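Local coordinates for reticulocyte binding protein (Streptococcus agalactiae COH1, PDB 3FAW) that is a cell-wall-linked pullulanase of group B Streptococcus that probably hydrolyses the alpha-1,6 branch links of pullulan and related glucans, at residues Leu177-Asn180 and Val184-Thr187; Leu204-Ile207 and Asp212-Lys215. One frame throughout, in Å; residues are numbered along the deposited sequence.

Interaction 1: residues Leu177-Asn180 and Val184-Thr187; sequences LVKN and VWQT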
loop_
_atom_site.group_PDB
_atom_site.type_symbol
_atom_site.label_atom_id
_atom_site.label_comp_id
_atom_site.label_asym_id
_atom_site.label_seq_id
_atom_site.Cartn_x
_atom_site.Cartn_y
_atom_site.Cartn_z
ATOM N N LEU A 177 -20.493 -19.696 -22.679
ATOM C CA LEU A 177 -19.148 -19.547 -23.233
ATOM C C LEU A 177 -18.592 -20.910 -23.647
ATOM O O LEU A 177 -19.085 -21.953 -23.197
ATOM C CB LEU A 177 -18.216 -18.858 -22.226
ATOM C CG LEU A 177 -18.382 -17.333 -22.119
ATOM C CD1 LEU A 177 -19.732 -16.976 -21.518
ATOM C CD2 LEU A 177 -17.248 -16.702 -21.316
ATOM N N VAL A 178 -17.573 -20.883 -24.509
ATOM C CA VAL A 178 -16.894 -22.089 -24.998
ATOM C C VAL A 178 -15.445 -22.124 -24.502
ATOM O O VAL A 178 -14.741 -21.121 -24.577
ATOM C CB VAL A 178 -16.881 -22.145 -26.546
ATOM C CG1 VAL A 178 -16.089 -23.356 -27.038
ATOM C CG2 VAL A 178 -18.300 -22.176 -27.094
ATOM N N LYS A 179 -15.011 -23.291 -24.028
ATOM C CA LYS A 179 -13.687 -23.462 -23.418
ATOM C C LYS A 179 -12.640 -23.892 -24.442
ATOM O O LYS A 179 -12.919 -24.730 -25.297
ATOM C CB LYS A 179 -13.760 -24.519 -22.313
ATOM C CG LYS A 179 -12.513 -24.598 -21.433
ATOM C CD LYS A 179 -12.572 -25.769 -20.452
ATOM C CE LYS A 179 -12.415 -27.111 -21.143
ATOM N NZ LYS A 179 -12.487 -28.237 -20.171
ATOM N N ASN A 180 -11.436 -23.327 -24.346
ATOM C CA ASN A 180 -10.307 -23.752 -25.190
ATOM C C ASN A 180 -9.365 -24.702 -24.432
ATOM O O ASN A 180 -9.645 -25.074 -23.292
ATOM C CB ASN A 180 -9.557 -22.536 -25.755
ATOM C CG ASN A 180 -8.752 -21.781 -24.703
ATOM O OD1 ASN A 180 -8.674 -22.183 -23.537
ATOM N ND2 ASN A 180 -8.151 -20.669 -25.119
ATOM N N VAL A 184 -9.630 -21.606 -20.984
ATOM C CA VAL A 184 -10.128 -20.234 -21.120
ATOM C C VAL A 184 -11.494 -20.225 -21.812
ATOM O O VAL A 184 -11.614 -20.600 -22.978
ATOM C CB VAL A 184 -9.141 -19.338 -21.911
ATOM C CG1 VAL A 184 -9.707 -17.928 -22.080
ATOM C CG2 VAL A 184 -7.789 -19.291 -21.219
ATOM N N TRP A 185 -12.516 -19.793 -21.081
ATOM C CA TRP A 185 -13.879 -19.738 -21.598
ATOM C C TRP A 185 -14.102 -18.433 -22.350
ATOM O O TRP A 185 -13.763 -17.366 -21.849
ATOM C CB TRP A 185 -14.878 -19.865 -20.454
ATOM C CG TRP A 185 -14.779 -21.176 -19.763
ATOM C CD1 TRP A 185 -13.897 -21.519 -18.776
ATOM C CD2 TRP A 185 -15.576 -22.336 -20.013
ATOM N NE1 TRP A 185 -14.103 -22.821 -18.393
ATOM C CE2 TRP A 185 -15.127 -23.346 -19.136
ATOM C CE3 TRP A 185 -16.626 -22.622 -20.894
ATOM C CZ2 TRP A 185 -15.698 -24.617 -19.107
ATOM C CZ3 TRP A 185 -17.189 -23.888 -20.867
ATOM C CH2 TRP A 185 -16.725 -24.870 -19.980
ATOM N N GLN A 186 -14.667 -18.527 -23.551
ATOM C CA GLN A 186 -14.787 -17.373 -24.443
ATOM C C GLN A 186 -16.136 -17.282 -25.162
ATOM O O GLN A 186 -16.786 -18.294 -25.433
ATOM C CB GLN A 186 -13.675 -17.414 -25.493
ATOM C CG GLN A 186 -12.277 -17.509 -24.913
ATOM C CD GLN A 186 -11.209 -17.517 -25.978
ATOM O OE1 GLN A 186 -11.178 -18.401 -26.831
ATOM N NE2 GLN A 186 -10.321 -16.534 -25.931
ATOM N N THR A 187 -16.539 -16.051 -25.465
ATOM C CA THR A 187 -17.657 -15.790 -26.370
ATOM C C THR A 187 -17.543 -14.404 -27.004
ATOM O O THR A 187 -16.670 -13.612 -26.643
ATOM C CB THR A 187 -19.025 -15.916 -25.665
ATOM O OG1 THR A 187 -20.068 -15.891 -26.646
ATOM C CG2 THR A 187 -19.243 -14.783 -24.658
HETATM O O HOH W 1 -12.869 -20.919 -26.705
#

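Interaction 2: residues Leu204-Ile207 and Asp212-Lys215; sequences LYEI and DKVK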
loop_
_atom_site.group_PDB
_atom_site.type_symbol
_atom_site.label_atom_id
_atom_site.label_comp_id
_atom_site.label_asym_id
_atom_site.label_seq_id
_atom_site.Cartn_x
_atom_site.Cartn_y
_atom_site.Cartn_z
ATOM N N LEU A 204 -22.236 -10.839 -14.764
ATOM C CA LEU A 204 -21.617 -11.816 -13.875
ATOM C C LEU A 204 -21.407 -13.103 -14.669
ATOM O O LEU A 204 -22.002 -13.280 -15.734
ATOM C CB LEU A 204 -22.499 -12.089 -12.655
ATOM C CG LEU A 204 -22.636 -10.975 -11.610
ATOM C CD1 LEU A 204 -23.684 -11.348 -10.568
ATOM C CD2 LEU A 204 -21.303 -10.668 -10.937
ATOM N N TYR A 205 -20.553 -13.987 -14.157
ATOM C CA TYR A 205 -20.378 -15.324 -14.733
ATOM C C TYR A 205 -20.906 -16.375 -13.768
ATOM O O TYR A 205 -20.548 -16.369 -12.592
ATOM C CB TYR A 205 -18.902 -15.610 -15.018
ATOM C CG TYR A 205 -18.338 -14.869 -16.204
ATOM C CD1 TYR A 205 -18.809 -15.119 -17.491
ATOM C CD2 TYR A 205 -17.320 -13.927 -16.045
ATOM C CE1 TYR A 205 -18.288 -14.443 -18.589
ATOM C CE2 TYR A 205 -16.791 -13.251 -17.139
ATOM C CZ TYR A 205 -17.280 -13.517 -18.406
ATOM O OH TYR A 205 -16.770 -12.845 -19.492
ATOM N N GLU A 206 -21.750 -17.274 -14.266
ATOM C CA GLU A 206 -22.204 -18.421 -13.484
ATOM C C GLU A 206 -21.407 -19.664 -13.868
ATOM O O GLU A 206 -21.482 -20.136 -15.007
ATOM C CB GLU A 206 -23.703 -18.673 -13.672
ATOM C CG GLU A 206 -24.269 -19.678 -12.672
ATOM C CD GLU A 206 -25.777 -19.824 -12.772
ATOM O OE1 GLU A 206 -26.268 -20.184 -13.862
ATOM O OE2 GLU A 206 -26.467 -19.581 -11.761
ATOM N N ILE A 207 -20.644 -20.183 -12.910
ATOM C CA ILE A 207 -19.769 -21.330 -13.136
ATOM C C ILE A 207 -20.393 -22.571 -12.520
ATOM O O ILE A 207 -20.824 -22.545 -11.372
ATOM C CB ILE A 207 -18.366 -21.102 -12.529
ATOM C CG1 ILE A 207 -17.724 -19.850 -13.138
ATOM C CG2 ILE A 207 -17.465 -22.318 -12.767
ATOM C CD1 ILE A 207 -16.316 -19.577 -12.646
ATOM N N ASP A 212 -22.921 -27.980 -8.074
ATOM C CA ASP A 212 -22.868 -26.607 -7.566
ATOM C C ASP A 212 -22.783 -25.554 -8.676
ATOM O O ASP A 212 -22.085 -25.740 -9.673
ATOM C CB ASP A 212 -21.679 -26.449 -6.612
ATOM C CG ASP A 212 -21.787 -27.344 -5.384
ATOM O OD1 ASP A 212 -22.643 -28.256 -5.374
ATOM O OD2 ASP A 212 -21.019 -27.134 -4.423
ATOM N N LYS A 213 -23.508 -24.454 -8.482
ATOM C CA LYS A 213 -23.425 -23.276 -9.345
ATOM C C LYS A 213 -23.106 -22.057 -8.487
ATOM O O LYS A 213 -23.632 -21.922 -7.384
ATOM C CB LYS A 213 -24.750 -23.029 -10.069
ATOM C CG LYS A 213 -25.064 -23.988 -11.199
ATOM C CD LYS A 213 -26.405 -23.633 -11.831
ATOM C CE LYS A 213 -26.783 -24.586 -12.956
ATOM N NZ LYS A 213 -26.983 -25.980 -12.473
ATOM N N VAL A 214 -22.257 -21.166 -8.994
ATOM C CA VAL A 214 -21.947 -19.928 -8.276
ATOM C C VAL A 214 -21.715 -18.757 -9.239
ATOM O O VAL A 214 -21.194 -18.941 -10.336
ATOM C CB VAL A 214 -20.734 -20.121 -7.330
ATOM C CG1 VAL A 214 -19.427 -20.261 -8.117
ATOM C CG2 VAL A 214 -20.659 -18.980 -6.323
ATOM N N LYS A 215 -22.119 -17.560 -8.817
ATOM C CA LYS A 215 -21.994 -16.353 -9.641
ATOM C C LYS A 215 -20.777 -15.541 -9.211
ATOM O O LYS A 215 -20.677 -15.130 -8.047
ATOM C CB LYS A 215 -23.277 -15.519 -9.567
ATOM C CG LYS A 215 -24.489 -16.240 -10.167
ATOM C CD LYS A 215 -25.807 -15.505 -9.943
ATOM C CE LYS A 215 -26.977 -16.343 -10.460
ATOM N NZ LYS A 215 -28.302 -15.682 -10.295
#

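Interaction 1: residues Leu177-Asn180 and Val184-Thr187
With CG of Lys179 opposite its own amide nitrogen (chi1 -169°) and CG of Trp185 opposite the carbonyl carbon (chi1 -63°), the two side chains meet on one face of a beta hairpin in a domain assigned to the carbohydrate-binding module 48 family. CB of Lys179 sits over the centre of the six-membered ring of the Trp185 indole, 3.5 Å from its centroid and almost on its normal, a CH-pi contact; CG and CD then run across the ring toward CZ2 and NE1. Leu177 O lies at the edge of the same ring, near its plane, 3.4 Å from Trp185 CE3. The ring is further held by its NE1, which bonds to Ser152 O. Val178 and Gln186 form the antiparallel hydrogen-bonded pair, each N-H reaching the other's carbonyl oxygen. On their face of the sheet a water donates to both Val178 O and Gln186 OE1, whereas Gln186 NE2 turns to Ser149 OG. At the turn end, Asn180 N donates to Val184 O. Leu177 CG and Thr187 CG2 touch at 3.7 Å, their side chains crossing at about a right angle. Asn180 lies alongside Val184, and its OD1 accepts a hydrogen bond from Val184 N at 2.8 Å, the donor standing above the plane of the side-chain amide.

Interaction 2: residues Leu204-Ile207 and Asp212-Lys215
Strands 204-207 and 212-215 run antiparallel at 169°, their axes 4.6 Å apart, with Ile207 and Val214 as the hydrogen-bonded pair and Glu206 facing Lys215 as the non-hydrogen-bonded one. Ile207 N donates to Val214 O at 2.9 Å, and Val214 N returns a bond to Ile207 O. CA-H...O contacts accompany these bonds, Glu206 CA to Val214 O and Lys215 CA to Tyr205 O. On the face that bears Glu206 and Lys215, the glutamate leaves the backbone with CG anti to N (chi1 -169°) and stays extended, which carries its carboxylate between two lysines of the partner strand. The aliphatic part of each lysine does the touching. Lys215 brings CE to 3.5 Å from Glu206 OE2, but its NZ lies 4.6 Å from Glu206 OE2, too far for a salt bridge, and forms one with Asp235 instead. Lys213 lays CD 4.0 Å from Glu206 CD, then bends at its last torsion (chi4 64°), leaving NZ farther from the carboxylate. At these distances the lysines could favour the ionised glutamate only modestly, Lys215 being already paired with Asp235. These strands form a beta hairpin of the antiparallel sheet in the region assigned to carbohydrate-binding module 48, the N-terminal domain type of isoamylases and pullulanases. Strand 157-164 pairs with the other edge of 202-209, where Leu204 bonds through its backbone to Ile161 and Glu206 to Thr159. Tyr205 leaves the strand with CB pointing away from 212-215, and its side chain packs on Val158, Met160, Ala148 and Leu150. Ile207, on the face it shares with Val214, rests on Ala155 and Ile216. At the start of 204-207, Leu204 reaches across with CD1, 4.3 Å from Lys215 CB.

Overall arrangement
Interactions 1 and 2 are successive hairpins of one antiparallel sheet, the second opening after the first has closed, with centres about 15 Å apart. They meet directly where Leu177 CD2 packs 3.7 Å from Tyr205 CE1, joining the first strand of one hairpin to the first strand of the other. Strand 157-164 lies between strands 170-179 and 202-209 and pairs with both; its Val158 and Met160 touch side chains from each interaction. The two contacts lie about 34 and 31 Å from the centre of the chain, within the module 48 region rather than in the eight-stranded parallel barrel. A calcium ion is bound by Lys165, Tyr202 and Lys363; Tyr202 lies on strand 202-209, two residues before Leu204.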